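PDB 5W5P: tail fiber protein from Acinetobacter phage AM24, which probably recognises, and may degrade, the capsular polysaccharide of its Acinetobacter baumannii host as a trimeric tailspike. Local coordinates for residues 164-169 with 206-211. Residues are numbered along the deposited sequence; the frame is centred on the assembly and turned at random.
Sequences MEICGD and RGLRFQ. With ZN (zinc ion), chain C.
Two successive rungs of a parallel beta-helix, the fold of many phage tailspikes, meet where G168 of strand 164-169 touches the turn R206-L208. The G168 amide donates to R206 O, 2.8 Å from G168 N, although the bond bends to 138° at the hydrogen. Beyond it, G207 CA directs a C-H at G168 O over 3.3 Å. Glycine suits both places: L208 CD2 lies against G168 CA, and G168 O against G207 CA, so the absence of a side chain lets the two backbones come this close, while the positive phi of G207 (71°) lets the chain turn sharply toward strand 209-211.

One coil earlier, strand 164-169 turns a corner into strand 172-175, just as 199-204 leads into 209-211 here, so the turn R206-L208 packs on the strand of the preceding coil. L208, its CG anti to the carbonyl carbon (chi1 -79°), lays its branched end against the backbone of strand 164-169, with CG 3.5 Å from C167 C. CD1 meets I166 CG2 at 3.8 Å as the two side chains pass at a slant, and F138 touches both, a branched aliphatic pair well suited to the helix interior. On the polar side a water accepts from R206 N and donates to E165 OE2, 3.2 Å from the water. E165 also forms a salt bridge with R135. D169 points away from the turn, and its OD1 binds zinc at 2.3 Å.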
loop_
_atom_site.group_PDB
_atom_site.type_symbol
_atom_site.label_atom_id
_atom_site.label_comp_id
_atom_site.label_asym_id
_atom_site.label_seq_id
_atom_site.Cartn_x
_atom_site.Cartn_y
_atom_site.Cartn_z
HETATM N N MSE A 164 -2.461 -4.197 25.958
HETATM C CA MSE A 164 -2.357 -5.600 26.328
HETATM C C MSE A 164 -1.631 -6.414 25.267
HETATM O O MSE A 164 -1.660 -6.067 24.083
HETATM C CB MSE A 164 -3.758 -6.161 26.590
HETATM C CG MSE A 164 -4.557 -5.283 27.553
HETATM SE SE MSE A 164 -6.422 -5.814 27.848
HETATM C CE MSE A 164 -7.154 -5.516 26.057
ATOM N N GLU A 165 -0.973 -7.493 25.686
ATOM C CA GLU A 165 -0.205 -8.314 24.763
ATOM C C GLU A 165 -0.303 -9.782 25.148
ATOM O O GLU A 165 -0.313 -10.125 26.330
ATOM C CB GLU A 165 1.270 -7.882 24.722
ATOM C CG GLU A 165 2.074 -8.511 23.581
ATOM C CD GLU A 165 3.277 -7.677 23.164
ATOM O OE1 GLU A 165 3.752 -6.864 23.987
ATOM O OE2 GLU A 165 3.749 -7.835 22.014
ATOM N N ILE A 166 -0.380 -10.641 24.136
ATOM C CA ILE A 166 -0.310 -12.089 24.298
ATOM C C ILE A 166 0.795 -12.552 23.359
ATOM O O ILE A 166 0.618 -12.559 22.135
ATOM C CB ILE A 166 -1.638 -12.781 23.979
ATOM C CG1 ILE A 166 -2.711 -12.371 24.986
ATOM C CG2 ILE A 166 -1.470 -14.296 23.961
ATOM C CD1 ILE A 166 -4.098 -12.505 24.443
ATOM N N CYS A 167 1.939 -12.932 23.919
ATOM C CA CYS A 167 3.135 -13.148 23.123
ATOM C C CYS A 167 3.896 -14.339 23.696
ATOM O O CYS A 167 3.439 -15.010 24.625
ATOM C CB CYS A 167 3.993 -11.876 23.098
ATOM S SG CYS A 167 4.778 -11.507 24.700
ATOM N N GLY A 168 5.071 -14.599 23.140
ATOM C CA GLY A 168 5.861 -15.725 23.593
ATOM C C GLY A 168 7.239 -15.694 22.975
ATOM O O GLY A 168 7.606 -14.763 22.253
ATOM N N ASP A 169 8.000 -16.737 23.273
ATOM C CA ASP A 169 9.353 -16.903 22.765
ATOM C C ASP A 169 9.491 -18.214 22.003
ATOM O O ASP A 169 10.520 -18.891 22.072
ATOM C CB ASP A 169 10.368 -16.830 23.900
ATOM C CG ASP A 169 11.709 -16.313 23.441
ATOM O OD1 ASP A 169 11.922 -16.229 22.209
ATOM O OD2 ASP A 169 12.550 -15.992 24.312
ATOM N N ARG A 206 3.111 -12.461 18.605
ATOM C CA ARG A 206 4.569 -12.374 18.528
ATOM C C ARG A 206 5.221 -13.543 19.266
ATOM O O ARG A 206 5.039 -13.704 20.476
ATOM C CB ARG A 206 5.044 -11.042 19.109
ATOM C CG ARG A 206 6.519 -10.730 18.866
ATOM C CD ARG A 206 6.787 -10.435 17.398
ATOM N NE ARG A 206 5.991 -9.308 16.917
ATOM C CZ ARG A 206 5.920 -8.927 15.645
ATOM N NH1 ARG A 206 6.600 -9.587 14.717
ATOM N NH2 ARG A 206 5.169 -7.887 15.301
ATOM N N GLY A 207 5.960 -14.370 18.526
ATOM C CA GLY A 207 6.674 -15.484 19.122
ATOM C C GLY A 207 5.810 -16.629 19.600
ATOM O O GLY A 207 6.237 -17.383 20.483
ATOM N N LEU A 208 4.608 -16.784 19.043
ATOM C CA LEU A 208 3.664 -17.810 19.465
ATOM C C LEU A 208 3.237 -18.656 18.276
ATOM O O LEU A 208 3.075 -18.153 17.159
ATOM C CB LEU A 208 2.417 -17.198 20.102
ATOM C CG LEU A 208 2.525 -16.723 21.543
ATOM C CD1 LEU A 208 1.207 -16.108 21.965
ATOM C CD2 LEU A 208 2.918 -17.878 22.458
ATOM N N ARG A 209 3.029 -19.944 18.534
ATOM C CA ARG A 209 2.548 -20.892 17.533
ATOM C C ARG A 209 1.196 -21.415 18.001
ATOM O O ARG A 209 1.130 -22.267 18.890
ATOM C CB ARG A 209 3.543 -22.029 17.339
ATOM C CG ARG A 209 4.902 -21.593 16.823
ATOM C CD ARG A 209 5.861 -22.765 16.763
ATOM N NE ARG A 209 6.225 -23.235 18.095
ATOM C CZ ARG A 209 6.388 -24.516 18.424
ATOM N NH1 ARG A 209 6.210 -25.468 17.518
ATOM N NH2 ARG A 209 6.732 -24.844 19.662
ATOM N N PHE A 210 0.116 -20.899 17.419
ATOM C CA PHE A 210 -1.221 -21.399 17.705
ATOM C C PHE A 210 -1.516 -22.559 16.768
ATOM O O PHE A 210 -1.306 -22.453 15.559
ATOM C CB PHE A 210 -2.262 -20.290 17.553
ATOM C CG PHE A 210 -2.171 -19.226 18.614
ATOM C CD1 PHE A 210 -1.627 -17.982 18.332
ATOM C CD2 PHE A 210 -2.619 -19.479 19.903
ATOM C CE1 PHE A 210 -1.550 -16.998 19.311
ATOM C CE2 PHE A 210 -2.534 -18.512 20.889
ATOM C CZ PHE A 210 -1.999 -17.269 20.594
ATOM N N GLN A 211 -1.978 -23.672 17.326
ATOM C CA GLN A 211 -2.137 -24.895 16.553
ATOM C C GLN A 211 -3.406 -25.621 16.966
ATOM O O GLN A 211 -3.717 -25.722 18.157
ATOM C CB GLN A 211 -0.921 -25.820 16.730
ATOM C CG GLN A 211 -0.912 -27.034 15.806
ATOM C CD GLN A 211 0.454 -27.700 15.717
ATOM O OE1 GLN A 211 1.475 -27.100 16.059
ATOM N NE2 GLN A 211 0.477 -28.950 15.254
HETATM ZN ZN ZN C . 13.340 -14.905 21.017
HETATM O O HOH W 1 2.159 -10.083 20.356
#